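Local coordinates for coenzyme A transferase (Yersinia pestis, PDB 3QLI), which probably transfers coenzyme A between acyl-CoA donors and carboxylic acids such as acetate, at residues 42-50 / 160-168; 261-271 / 291-302. One frame throughout, in Å; residues are numbered along the deposited sequence.

Contact 1: residues 42-50 / 160-168; sequences LSMGMFAAE and GVGNDYSSR
Tyr165 and Met46 meet where strand 41-44, in the middle of a parallel six-stranded sheet of the N-terminal half, runs out into a loop, the usual place for a functional site in such alpha/beta folds. The phenol of Tyr165 reaches back to the last residue of the strand: OH donates to Met44 O at 2.8 Å, nearly in line with the C=O bond (C=O...O angle 165°). Beside it Met46 CG packs 3.6 Å from Tyr165 CE2, and Met46 SD makes an oblique Met-aromatic contact, 4.9 Å from the ring centroid. The Met46 chain is bent at chi3 (68°), and SD slides past Asp164, 3.5 Å from its CB. Phe128 and Glu76, a residue that binds CoA, also touch Met46, so this packing borders the CoA site. Further along, Val161 CG2 lies against Ala48 CB, and Tyr303 of helix 300-306 touches both residues. Asp164 OD2 lies over the centre of the Tyr165 ring and accepts twice from Ser166: from OG on the syn side, and from N above the carboxylate plane, a capping bond in the turn leading into helix 166-172. A water joins the segments, donating to Asp164 OD1 at 3.0 Å and accepting from Met46 N at 2.7 Å.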
ATOM      1  N   LEU A  42      -1.906 -10.572  26.253  1.00 12.29           N
ATOM      2  CA  LEU A  42      -3.325 -10.863  26.129  1.00 12.98           C
ATOM      3  C   LEU A  42      -3.917 -10.104  24.953  1.00 12.96           C
ATOM      4  O   LEU A  42      -3.499  -8.988  24.651  1.00 13.77           O
ATOM      5  CB  LEU A  42      -4.054 -10.483  27.419  1.00 16.18           C
ATOM      6  CG  LEU A  42      -5.564 -10.769  27.438  1.00 19.15           C
ATOM      7  CD1 LEU A  42      -5.980 -11.484  28.692  1.00 15.39           C
ATOM      8  CD2 LEU A  42      -6.329  -9.483  27.292  1.00 16.85           C
ATOM      9  N   SER A  43      -4.899 -10.707  24.287  1.00 14.86           N
ATOM     10  CA  SER A  43      -5.655  -9.988  23.268  1.00 11.28           C
ATOM     11  C   SER A  43      -7.131 -10.303  23.474  1.00 13.43           C
ATOM     12  O   SER A  43      -7.483 -11.189  24.256  1.00 12.15           O
ATOM     13  CB  SER A  43      -5.197 -10.383  21.856  1.00 14.78           C
ATOM     14  OG  SER A  43      -5.842  -9.600  20.848  1.00 16.63           O
ATOM     15  N   MET A  44      -7.991  -9.565  22.794  1.00 13.96           N
ATOM     16  CA  MET A  44      -9.424  -9.735  22.954  1.00 13.76           C
ATOM     17  C   MET A  44     -10.103  -9.376  21.642  1.00 14.02           C
ATOM     18  O   MET A  44      -9.471  -8.833  20.742  1.00 13.86           O
ATOM     19  CB  MET A  44      -9.945  -8.815  24.054  1.00 13.38           C
ATOM     20  CG  MET A  44      -9.570  -7.351  23.826  1.00 14.92           C
ATOM     21  SD  MET A  44     -10.123  -6.291  25.185  1.00 16.69           S
ATOM     22  CE  MET A  44      -9.327  -4.738  24.758  1.00 19.38           C
ATOM     23  N   GLY A  45     -11.394  -9.681  21.551  1.00 12.86           N
ATOM     24  CA  GLY A  45     -12.165  -9.361  20.372  1.00 12.24           C
ATOM     25  C   GLY A  45     -12.326  -7.868  20.181  1.00 14.52           C
ATOM     26  O   GLY A  45     -11.993  -7.065  21.058  1.00 14.86           O
ATOM     27  N   MET A  46     -12.866  -7.480  19.031  1.00 12.10           N
ATOM     28  CA  MET A  46     -13.065  -6.068  18.704  1.00 13.55           C
ATOM     29  C   MET A  46     -14.437  -5.513  19.082  1.00 16.86           C
ATOM     30  O   MET A  46     -15.454  -6.165  18.863  1.00 15.42           O
ATOM     31  CB  MET A  46     -12.872  -5.841  17.201  1.00 14.43           C
ATOM     32  CG  MET A  46     -11.544  -6.295  16.633  1.00 14.95           C
ATOM     33  SD  MET A  46     -11.503  -6.113  14.838  1.00 17.40           S
ATOM     34  CE  MET A  46     -11.518  -4.332  14.675  1.00 17.04           C
ATOM     35  N   PHE A  47     -14.462  -4.310  19.651  1.00 15.49           N
ATOM     36  CA  PHE A  47     -15.728  -3.646  19.968  1.00 17.83           C
ATOM     37  C   PHE A  47     -16.671  -4.427  20.882  1.00 15.15           C
ATOM     38  O   PHE A  47     -16.350  -4.726  22.027  1.00 14.02           O
ATOM     39  CB  PHE A  47     -16.455  -3.187  18.700  1.00 16.43           C
ATOM     40  CG  PHE A  47     -17.414  -2.055  18.936  1.00 16.92           C
ATOM     41  CD1 PHE A  47     -16.971  -0.852  19.460  1.00 20.33           C
ATOM     42  CD2 PHE A  47     -18.759  -2.197  18.649  1.00 17.12           C
ATOM     43  CE1 PHE A  47     -17.851   0.188  19.687  1.00 23.00           C
ATOM     44  CE2 PHE A  47     -19.643  -1.160  18.872  1.00 18.71           C
ATOM     45  CZ  PHE A  47     -19.189   0.034  19.392  1.00 20.53           C
ATOM     46  N   ALA A  48     -17.844  -4.740  20.341  1.00 17.53           N
ATOM     47  CA  ALA A  48     -18.895  -5.451  21.059  1.00 14.04           C
ATOM     48  C   ALA A  48     -18.378  -6.810  21.508  1.00 16.29           C
ATOM     49  O   ALA A  48     -18.901  -7.404  22.448  1.00 16.03           O
ATOM     50  CB  ALA A  48     -20.123  -5.611  20.177  1.00 18.67           C
ATOM     51  N   ALA A  49     -17.364  -7.299  20.804  1.00 15.20           N
ATOM     52  CA  ALA A  49     -16.705  -8.564  21.115  1.00 15.18           C
ATOM     53  C   ALA A  49     -15.977  -8.553  22.470  1.00 13.55           C
ATOM     54  O   ALA A  49     -15.791  -9.604  23.078  1.00 15.57           O
ATOM     55  CB  ALA A  49     -15.756  -8.963  19.996  1.00 13.68           C
ATOM     56  N   GLU A  50     -15.544  -7.379  22.933  1.00 14.07           N
ATOM     57  CA  GLU A  50     -14.830  -7.299  24.209  1.00 13.95           C
ATOM     58  C   GLU A  50     -15.748  -7.874  25.284  1.00 15.24           C
ATOM     59  O   GLU A  50     -16.933  -7.552  25.328  1.00 17.36           O
ATOM     60  CB  GLU A  50     -14.459  -5.847  24.529  1.00 17.11           C
ATOM     61  CG  GLU A  50     -13.599  -5.168  23.464  1.00 14.86           C
ATOM     62  CD  GLU A  50     -13.323  -3.702  23.761  1.00 18.05           C
ATOM     63  OE1 GLU A  50     -14.058  -3.101  24.568  1.00 17.93           O
ATOM     64  OE2 GLU A  50     -12.368  -3.147  23.178  1.00 18.33           O
ATOM     65  N   GLY A 160     -19.791 -14.638  16.565  1.00 14.61           N
ATOM     66  CA  GLY A 160     -20.837 -13.641  16.388  1.00 13.83           C
ATOM     67  C   GLY A 160     -20.426 -12.419  15.584  1.00 14.26           C
ATOM     68  O   GLY A 160     -20.148 -12.525  14.387  1.00 14.97           O
ATOM     69  N   VAL A 161     -20.422 -11.262  16.235  1.00 11.86           N
ATOM     70  CA  VAL A 161     -20.085  -9.990  15.600  1.00 13.32           C
ATOM     71  C   VAL A 161     -18.642  -9.909  15.118  1.00 14.78           C
ATOM     72  O   VAL A 161     -18.316  -9.118  14.237  1.00 14.79           O
ATOM     73  CB  VAL A 161     -20.381  -8.787  16.518  1.00 14.31           C
ATOM     74  CG1 VAL A 161     -21.878  -8.582  16.653  1.00 15.20           C
ATOM     75  CG2 VAL A 161     -19.734  -8.980  17.875  1.00 13.70           C
ATOM     76  N   GLY A 162     -17.770 -10.703  15.723  1.00 14.17           N
ATOM     77  CA  GLY A 162     -16.373 -10.664  15.354  1.00 14.88           C
ATOM     78  C   GLY A 162     -15.740 -11.875  14.701  1.00 13.71           C
ATOM     79  O   GLY A 162     -15.938 -13.011  15.121  1.00 13.66           O
ATOM     80  N   ASN A 163     -14.981 -11.611  13.645  1.00 11.22           N
ATOM     81  CA  ASN A 163     -14.199 -12.617  12.953  1.00 12.76           C
ATOM     82  C   ASN A 163     -12.819 -11.986  12.975  1.00 13.85           C
ATOM     83  O   ASN A 163     -11.993 -12.317  13.823  1.00 12.02           O
ATOM     84  CB  ASN A 163     -14.690 -12.858  11.529  1.00 12.44           C
ATOM     85  CG  ASN A 163     -14.155 -14.156  10.946  1.00 13.11           C
ATOM     86  OD1 ASN A 163     -12.947 -14.372  10.904  1.00 14.14           O
ATOM     87  ND2 ASN A 163     -15.055 -15.023  10.497  1.00 12.22           N
ATOM     88  N   ASP A 164     -12.566 -11.077  12.038  1.00 11.55           N
ATOM     89  CA  ASP A 164     -11.328 -10.311  12.045  1.00 11.29           C
ATOM     90  C   ASP A 164     -10.119 -11.208  12.268  1.00 12.95           C
ATOM     91  O   ASP A 164      -9.915 -12.191  11.560  1.00 12.66           O
ATOM     92  CB  ASP A 164     -11.383  -9.175  13.076  1.00 11.20           C
ATOM     93  CG  ASP A 164     -11.930  -9.621  14.420  1.00 13.09           C
ATOM     94  OD1 ASP A 164     -13.166  -9.664  14.584  1.00 14.00           O
ATOM     95  OD2 ASP A 164     -11.118  -9.917  15.317  1.00 15.93           O
ATOM     96  N   TYR A 165      -9.316 -10.831  13.258  1.00 10.13           N
ATOM     97  CA  TYR A 165      -8.148 -11.599  13.663  1.00 10.34           C
ATOM     98  C   TYR A 165      -8.543 -12.556  14.784  1.00 13.27           C
ATOM     99  O   TYR A 165      -7.768 -13.426  15.174  1.00 11.76           O
ATOM    100  CB  TYR A 165      -7.050 -10.666  14.169  1.00 10.87           C
ATOM    101  CG  TYR A 165      -7.485  -9.787  15.324  1.00 12.97           C
ATOM    102  CD1 TYR A 165      -7.484 -10.267  16.627  1.00 12.36           C
ATOM    103  CD2 TYR A 165      -7.898  -8.480  15.109  1.00 14.13           C
ATOM    104  CE1 TYR A 165      -7.881  -9.468  17.684  1.00 13.69           C
ATOM    105  CE2 TYR A 165      -8.297  -7.674  16.158  1.00 13.66           C
ATOM    106  CZ  TYR A 165      -8.288  -8.171  17.444  1.00 15.04           C
ATOM    107  OH  TYR A 165      -8.684  -7.369  18.487  1.00 12.47           O
ATOM    108  N   SER A 166      -9.760 -12.388  15.292  1.00 11.22           N
ATOM    109  CA  SER A 166     -10.256 -13.196  16.401  1.00 12.25           C
ATOM    110  C   SER A 166     -10.348 -14.685  16.085  1.00 13.54           C
ATOM    111  O   SER A 166     -10.009 -15.521  16.917  1.00 12.49           O
ATOM    112  CB  SER A 166     -11.620 -12.678  16.871  1.00 11.75           C
ATOM    113  OG  SER A 166     -11.502 -11.403  17.476  1.00 12.75           O
ATOM    114  N   SER A 167     -10.806 -15.018  14.886  1.00 12.51           N
ATOM    115  CA  SER A 167     -10.930 -16.430  14.508  1.00 12.58           C
ATOM    116  C   SER A 167      -9.584 -17.159  14.449  1.00 14.52           C
ATOM    117  O   SER A 167      -9.510 -18.370  14.681  1.00 14.49           O
ATOM    118  CB  SER A 167     -11.694 -16.584  13.181  1.00 12.17           C
ATOM    119  OG  SER A 167     -11.001 -15.944  12.121  1.00 14.62           O
ATOM    120  N   ARG A 168      -8.519 -16.431  14.133  1.00 11.57           N
ATOM    121  CA  ARG A 168      -7.171 -17.005  14.189  1.00 13.40           C
ATOM    122  C   ARG A 168      -6.626 -17.083  15.623  1.00 13.84           C
ATOM    123  O   ARG A 168      -6.093 -18.115  16.052  1.00 12.92           O
ATOM    124  CB  ARG A 168      -6.204 -16.173  13.335  1.00 13.53           C
ATOM    125  CG  ARG A 168      -4.718 -16.509  13.532  1.00 17.28           C
ATOM    126  CD  ARG A 168      -4.382 -17.897  13.021  1.00 19.27           C
ATOM    127  NE  ARG A 168      -2.965 -18.240  13.209  1.00 22.24           N
ATOM    128  CZ  ARG A 168      -1.983 -17.883  12.385  1.00 21.18           C
ATOM    129  NH1 ARG A 168      -2.241 -17.151  11.306  1.00 21.92           N
ATOM    130  NH2 ARG A 168      -0.732 -18.248  12.652  1.00 20.71           N
TER
HETATM  131  O   HOH W   1     -14.029  -9.408  17.460  1.00 15.65           O

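Contact 2: residues 261-271 / 291-302; sequences IHTEVLNPGLV and SVFTFAMGQQEM
A short parallel strand pair, 265-266 beside 295-296, is immediately preceded by Glu264, the residue to which CoA can be covalently bound. Ahead of the pair, Val292 N donates to Ile261 O and Thr263 N to Val292 O. At Glu264 the ladder is irregular: its carbonyl oxygen accepts from two successive amides, Thr294 N at 2.9 Å and Phe295 N at 3.2 Å, a double grip that fixes the backbone of this residue. Leu266 then continues the pairing, its N bonded to Phe295 O and its O to Met297 N.

The Glu264 side chain leaves extended, CG anti to the backbone N (chi1 -178°), and runs alongside Phe295. OE2 meets the ring edge in plane, 3.6 Å from Phe295 CE2, with carboxylate and ring 29° apart; OE1 is hydrogen-bonded to Asn321 ND2, and an acetate, probably from the crystallisation liquor, lies about 3 Å from the side chain at the nearest atoms. Val265 CG2 sits over one face of the same ring, toward its rim, and also touches Met297 CE. Leu266 points to the other side of the strand pair, where its CD2 makes a CH-pi contact over the Phe293 ring, 4.1 Å from the centroid.

Beyond the strands, Met302 SD lies 3.5 Å from Pro268 N, and Met302 CG packs on Val271 CG2 at 3.6 Å, joining helices 268-276 and 300-306. Asn267 caps the former through OD1 and Leu270 N. Strand 312-314 packs against Leu266 and Phe293, while strand 237-240 flanks His262 and Thr263 and meets Leu270 of helix 268-276.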
ATOM      1  N   ILE A 261     -22.334  -7.398  -1.135  1.00 13.66           N
ATOM      2  CA  ILE A 261     -21.597  -6.833  -0.011  1.00 13.43           C
ATOM      3  C   ILE A 261     -20.299  -7.597   0.214  1.00 12.87           C
ATOM      4  O   ILE A 261     -20.303  -8.822   0.334  1.00 13.81           O
ATOM      5  CB  ILE A 261     -22.423  -6.878   1.301  1.00 12.77           C
ATOM      6  CG1 ILE A 261     -23.585  -5.877   1.254  1.00 15.50           C
ATOM      7  CG2 ILE A 261     -21.526  -6.581   2.521  1.00 12.63           C
ATOM      8  CD1 ILE A 261     -24.520  -5.988   2.448  1.00 15.68           C
ATOM      9  N   HIS A 262     -19.191  -6.865   0.236  1.00 12.50           N
ATOM     10  CA  HIS A 262     -17.910  -7.384   0.715  1.00 11.79           C
ATOM     11  C   HIS A 262     -17.237  -6.217   1.408  1.00 11.56           C
ATOM     12  O   HIS A 262     -16.607  -5.357   0.764  1.00 11.56           O
ATOM     13  CB  HIS A 262     -17.050  -7.895  -0.447  1.00 13.38           C
ATOM     14  CG  HIS A 262     -15.708  -8.414  -0.022  1.00 13.38           C
ATOM     15  ND1 HIS A 262     -15.381  -9.754  -0.040  1.00 13.75           N
ATOM     16  CD2 HIS A 262     -14.610  -7.767   0.444  1.00 11.05           C
ATOM     17  CE1 HIS A 262     -14.138  -9.908   0.384  1.00 15.18           C
ATOM     18  NE2 HIS A 262     -13.644  -8.715   0.674  1.00 13.48           N
ATOM     19  N   THR A 263     -17.392  -6.177   2.725  1.00 13.32           N
ATOM     20  CA  THR A 263     -17.085  -4.986   3.487  1.00 11.60           C
ATOM     21  C   THR A 263     -16.207  -5.381   4.665  1.00 13.77           C
ATOM     22  O   THR A 263     -16.212  -6.541   5.083  1.00 12.29           O
ATOM     23  CB  THR A 263     -18.396  -4.339   3.967  1.00 12.66           C
ATOM     24  OG1 THR A 263     -18.121  -3.059   4.553  1.00 14.26           O
ATOM     25  CG2 THR A 263     -19.128  -5.260   4.971  1.00 11.01           C
ATOM     26  N   GLU A 264     -15.427  -4.437   5.184  1.00 12.10           N
ATOM     27  CA  GLU A 264     -14.679  -4.720   6.407  1.00 12.55           C
ATOM     28  C   GLU A 264     -15.643  -4.733   7.586  1.00 12.25           C
ATOM     29  O   GLU A 264     -15.811  -5.757   8.246  1.00 14.01           O
ATOM     30  CB  GLU A 264     -13.577  -3.692   6.632  1.00 12.90           C
ATOM     31  CG  GLU A 264     -12.717  -3.972   7.881  1.00 13.99           C
ATOM     32  CD  GLU A 264     -11.870  -2.765   8.256  1.00 13.96           C
ATOM     33  OE1 GLU A 264     -11.040  -2.340   7.428  1.00 16.24           O
ATOM     34  OE2 GLU A 264     -12.052  -2.239   9.373  1.00 17.42           O
ATOM     35  N   VAL A 265     -16.284  -3.598   7.845  1.00 10.30           N
ATOM     36  CA  VAL A 265     -17.289  -3.533   8.902  1.00 16.28           C
ATOM     37  C   VAL A 265     -18.713  -3.623   8.333  1.00 13.76           C
ATOM     38  O   VAL A 265     -19.063  -2.939   7.358  1.00 15.86           O
ATOM     39  CB  VAL A 265     -17.158  -2.242   9.765  1.00 16.07           C
ATOM     40  CG1 VAL A 265     -17.474  -1.029   8.943  1.00 26.17           C
ATOM     41  CG2 VAL A 265     -18.104  -2.292  10.973  1.00 17.90           C
ATOM     42  N   LEU A 266     -19.530  -4.471   8.949  1.00 13.90           N
ATOM     43  CA  LEU A 266     -20.951  -4.545   8.604  1.00 14.97           C
ATOM     44  C   LEU A 266     -21.713  -3.570   9.501  1.00 17.84           C
ATOM     45  O   LEU A 266     -21.587  -3.624  10.732  1.00 14.76           O
ATOM     46  CB  LEU A 266     -21.497  -5.955   8.788  1.00 13.59           C
ATOM     47  CG  LEU A 266     -22.943  -6.230   8.346  1.00 14.42           C
ATOM     48  CD1 LEU A 266     -23.088  -6.068   6.829  1.00 15.49           C
ATOM     49  CD2 LEU A 266     -23.366  -7.649   8.760  1.00 17.40           C
ATOM     50  N   ASN A 267     -22.469  -2.669   8.876  1.00 15.58           N
ATOM     51  CA  ASN A 267     -23.165  -1.588   9.581  1.00 17.74           C
ATOM     52  C   ASN A 267     -24.680  -1.660   9.368  1.00 17.76           C
ATOM     53  O   ASN A 267     -25.158  -2.387   8.491  1.00 16.65           O
ATOM     54  CB  ASN A 267     -22.637  -0.218   9.130  1.00 19.53           C
ATOM     55  CG  ASN A 267     -22.951   0.080   7.671  1.00 24.90           C
ATOM     56  OD1 ASN A 267     -23.576  -0.722   6.983  1.00 28.70           O
ATOM     57  ND2 ASN A 267     -22.529   1.250   7.196  1.00 36.52           N
ATOM     58  N   PRO A 268     -25.445  -0.915  10.174  1.00 17.82           N
ATOM     59  CA  PRO A 268     -26.909  -0.967  10.046  1.00 17.14           C
ATOM     60  C   PRO A 268     -27.437  -0.592   8.650  1.00 19.71           C
ATOM     61  O   PRO A 268     -28.434  -1.163   8.205  1.00 20.68           O
ATOM     62  CB  PRO A 268     -27.378   0.046  11.094  1.00 19.50           C
ATOM     63  CG  PRO A 268     -26.303  -0.062  12.182  1.00 17.93           C
ATOM     64  CD  PRO A 268     -25.015  -0.202  11.394  1.00 19.30           C
ATOM     65  N   GLY A 269     -26.785   0.341   7.971  1.00 19.00           N
ATOM     66  CA  GLY A 269     -27.200   0.714   6.626  1.00 18.84           C
ATOM     67  C   GLY A 269     -27.125  -0.439   5.641  1.00 20.03           C
ATOM     68  O   GLY A 269     -28.059  -0.673   4.868  1.00 19.65           O
ATOM     69  N   LEU A 270     -26.007  -1.168   5.659  1.00 16.92           N
ATOM     70  CA  LEU A 270     -25.843  -2.301   4.763  1.00 17.27           C
ATOM     71  C   LEU A 270     -26.852  -3.389   5.089  1.00 16.81           C
ATOM     72  O   LEU A 270     -27.388  -4.043   4.196  1.00 17.83           O
ATOM     73  CB  LEU A 270     -24.413  -2.864   4.840  1.00 15.72           C
ATOM     74  CG  LEU A 270     -23.335  -2.049   4.118  1.00 17.74           C
ATOM     75  CD1 LEU A 270     -21.953  -2.675   4.299  1.00 20.26           C
ATOM     76  CD2 LEU A 270     -23.684  -1.882   2.627  1.00 17.88           C
ATOM     77  N   VAL A 271     -27.110  -3.590   6.374  1.00 17.18           N
ATOM     78  CA  VAL A 271     -28.020  -4.648   6.775  1.00 15.99           C
ATOM     79  C   VAL A 271     -29.433  -4.284   6.333  1.00 18.38           C
ATOM     80  O   VAL A 271     -30.236  -5.160   5.989  1.00 20.81           O
ATOM     81  CB  VAL A 271     -27.954  -4.885   8.292  1.00 18.88           C
ATOM     82  CG1 VAL A 271     -29.137  -5.731   8.750  1.00 21.66           C
ATOM     83  CG2 VAL A 271     -26.630  -5.555   8.649  1.00 18.20           C
ATOM     84  N   SER A 291     -23.379 -12.103   1.964  1.00 13.69           N
ATOM     85  CA  SER A 291     -22.761 -10.833   2.321  1.00 15.12           C
ATOM     86  C   SER A 291     -21.573 -11.120   3.234  1.00 14.67           C
ATOM     87  O   SER A 291     -21.726 -11.748   4.285  1.00 14.96           O
ATOM     88  CB  SER A 291     -23.761  -9.922   3.041  1.00 16.67           C
ATOM     89  OG  SER A 291     -24.822  -9.526   2.187  1.00 15.43           O
ATOM     90  N   VAL A 292     -20.391 -10.675   2.819  1.00 13.46           N
ATOM     91  CA  VAL A 292     -19.150 -10.954   3.557  1.00 13.06           C
ATOM     92  C   VAL A 292     -18.699  -9.729   4.342  1.00 11.87           C
ATOM     93  O   VAL A 292     -18.754  -8.599   3.823  1.00 11.38           O
ATOM     94  CB  VAL A 292     -18.030 -11.408   2.586  1.00 14.65           C
ATOM     95  CG1 VAL A 292     -16.672 -11.407   3.267  1.00 14.56           C
ATOM     96  CG2 VAL A 292     -18.352 -12.798   2.025  1.00 15.19           C
ATOM     97  N   PHE A 293     -18.271  -9.953   5.594  1.00 11.57           N
ATOM     98  CA  PHE A 293     -17.762  -8.891   6.462  1.00 13.22           C
ATOM     99  C   PHE A 293     -16.750  -9.501   7.436  1.00 11.26           C
ATOM    100  O   PHE A 293     -16.707 -10.721   7.597  1.00 12.79           O
ATOM    101  CB  PHE A 293     -18.899  -8.220   7.250  1.00 13.38           C
ATOM    102  CG  PHE A 293     -19.491  -9.097   8.339  1.00 15.57           C
ATOM    103  CD1 PHE A 293     -19.166  -8.889   9.673  1.00 15.22           C
ATOM    104  CD2 PHE A 293     -20.356 -10.146   8.014  1.00 17.61           C
ATOM    105  CE1 PHE A 293     -19.696  -9.694  10.678  1.00 17.15           C
ATOM    106  CE2 PHE A 293     -20.898 -10.963   9.010  1.00 16.10           C
ATOM    107  CZ  PHE A 293     -20.568 -10.737  10.345  1.00 16.52           C
ATOM    108  N   THR A 294     -15.931  -8.670   8.075  1.00 10.80           N
ATOM    109  CA  THR A 294     -14.961  -9.204   9.034  1.00 10.84           C
ATOM    110  C   THR A 294     -15.271  -8.862  10.501  1.00 13.97           C
ATOM    111  O   THR A 294     -14.918  -9.624  11.394  1.00 14.14           O
ATOM    112  CB  THR A 294     -13.495  -8.860   8.662  1.00 11.23           C
ATOM    113  OG1 THR A 294     -12.630  -9.874   9.184  1.00 12.16           O
ATOM    114  CG2 THR A 294     -13.068  -7.488   9.192  1.00 11.76           C
ATOM    115  N   PHE A 295     -15.934  -7.737  10.745  1.00 12.10           N
ATOM    116  CA  PHE A 295     -16.561  -7.504  12.051  1.00 12.22           C
ATOM    117  C   PHE A 295     -17.765  -6.561  11.895  1.00 13.23           C
ATOM    118  O   PHE A 295     -17.894  -5.860  10.877  1.00 12.49           O
ATOM    119  CB  PHE A 295     -15.535  -7.044  13.115  1.00 11.95           C
ATOM    120  CG  PHE A 295     -15.163  -5.580  13.040  1.00 15.04           C
ATOM    121  CD1 PHE A 295     -15.707  -4.670  13.941  1.00 17.57           C
ATOM    122  CD2 PHE A 295     -14.267  -5.116  12.084  1.00 16.81           C
ATOM    123  CE1 PHE A 295     -15.375  -3.322  13.890  1.00 14.61           C
ATOM    124  CE2 PHE A 295     -13.919  -3.768  12.028  1.00 15.12           C
ATOM    125  CZ  PHE A 295     -14.470  -2.871  12.933  1.00 17.74           C
ATOM    126  N   ALA A 296     -18.662  -6.576  12.880  1.00 13.21           N
ATOM    127  CA  ALA A 296     -19.914  -5.824  12.784  1.00 13.33           C
ATOM    128  C   ALA A 296     -20.072  -4.856  13.947  1.00 14.78           C
ATOM    129  O   ALA A 296     -19.737  -5.185  15.078  1.00 15.29           O
ATOM    130  CB  ALA A 296     -21.086  -6.775  12.756  1.00 13.87           C
ATOM    131  N   MET A 297     -20.615  -3.674  13.660  1.00 13.59           N
ATOM    132  CA  MET A 297     -20.922  -2.678  14.691  1.00 16.96           C
ATOM    133  C   MET A 297     -22.271  -2.085  14.351  1.00 16.52           C
ATOM    134  O   MET A 297     -22.567  -1.889  13.191  1.00 17.13           O
ATOM    135  CB  MET A 297     -19.872  -1.556  14.697  1.00 18.99           C
ATOM    136  CG  MET A 297     -18.460  -2.017  15.101  1.00 22.98           C
ATOM    137  SD  MET A 297     -17.335  -0.633  15.417  1.00 25.91           S
ATOM    138  CE  MET A 297     -17.025  -0.014  13.787  1.00 18.78           C
ATOM    139  N   GLY A 298     -23.098  -1.809  15.351  1.00 17.86           N
ATOM    140  CA  GLY A 298     -24.412  -1.252  15.067  1.00 19.31           C
ATOM    141  C   GLY A 298     -25.252  -1.144  16.322  1.00 23.00           C
ATOM    142  O   GLY A 298     -24.721  -0.853  17.398  1.00 21.82           O
ATOM    143  N   GLN A 299     -26.556  -1.382  16.185  1.00 21.43           N
ATOM    144  CA  GLN A 299     -27.470  -1.350  17.324  1.00 24.77           C
ATOM    145  C   GLN A 299     -28.194  -2.685  17.492  1.00 23.88           C
ATOM    146  O   GLN A 299     -28.057  -3.582  16.657  1.00 22.18           O
ATOM    147  CB  GLN A 299     -28.455  -0.179  17.210  1.00 25.30           C
ATOM    148  CG  GLN A 299     -27.775   1.207  17.145  1.00 23.86           C
ATOM    149  CD  GLN A 299     -27.399   1.619  15.722  1.00 26.87           C
ATOM    150  OE1 GLN A 299     -28.147   1.375  14.782  1.00 27.87           O
ATOM    151  NE2 GLN A 299     -26.238   2.239  15.565  1.00 24.13           N
ATOM    152  N   GLN A 300     -28.935  -2.832  18.590  1.00 22.65           N
ATOM    153  CA  GLN A 300     -29.519  -4.126  18.929  1.00 23.31           C
ATOM    154  C   GLN A 300     -30.303  -4.739  17.779  1.00 22.80           C
ATOM    155  O   GLN A 300     -30.246  -5.950  17.553  1.00 21.89           O
ATOM    156  CB  GLN A 300     -30.428  -4.028  20.153  1.00 27.48           C
ATOM    157  CG  GLN A 300     -31.008  -5.380  20.542  1.00 28.20           C
ATOM    158  CD  GLN A 300     -31.598  -5.398  21.942  1.00 42.02           C
ATOM    159  OE1 GLN A 300     -31.029  -6.003  22.864  1.00 40.35           O
ATOM    160  NE2 GLN A 300     -32.748  -4.741  22.111  1.00 43.77           N
ATOM    161  N   GLU A 301     -31.056  -3.905  17.071  1.00 21.68           N
ATOM    162  CA  GLU A 301     -31.871  -4.401  15.971  1.00 23.84           C
ATOM    163  C   GLU A 301     -31.008  -5.081  14.912  1.00 23.54           C
ATOM    164  O   GLU A 301     -31.386  -6.115  14.366  1.00 25.33           O
ATOM    165  CB  GLU A 301     -32.674  -3.269  15.334  1.00 27.03           C
ATOM    166  CG  GLU A 301     -33.088  -3.572  13.911  1.00 38.62           C
ATOM    167  CD  GLU A 301     -34.246  -2.715  13.434  1.00 48.20           C
ATOM    168  OE1 GLU A 301     -34.000  -1.585  12.953  1.00 46.74           O
ATOM    169  OE2 GLU A 301     -35.402  -3.183  13.534  1.00 51.90           O
ATOM    170  N   MET A 302     -29.853  -4.498  14.611  1.00 22.95           N
ATOM    171  CA  MET A 302     -28.966  -5.100  13.624  1.00 20.96           C
ATOM    172  C   MET A 302     -28.332  -6.379  14.170  1.00 19.64           C
ATOM    173  O   MET A 302     -28.223  -7.378  13.460  1.00 18.16           O
ATOM    174  CB  MET A 302     -27.866  -4.129  13.190  1.00 19.44           C
ATOM    175  CG  MET A 302     -26.966  -4.722  12.116  1.00 20.02           C
ATOM    176  SD  MET A 302     -25.370  -3.899  11.977  1.00 21.50           S
ATOM    177  CE  MET A 302     -24.492  -4.699  13.310  1.00 19.45           C
TER

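Overall arrangement
Along the chain, contact 1 closes before contact 2 opens, yet their centres are only 14 Å apart. Contact 1 belongs to the parallel sheet of the N-terminal half; contact 2 takes in the end of strand 260-261 of the mixed sheet, consistent with the pair lying where the two halves meet. Segment 160-168 is probably hydrogen-bonded directly to segment 291-302, Val161 O to Ala296 N at 2.9 Å and Asn163 N to Thr294 O at 3.0 Å, while Phe47 packs on Met297. The side chains of Met46 and Glu264 are about 6 Å apart at their nearest atoms. This is consistent with both contacts lining the CoA site to which Glu76 and Glu264 belong.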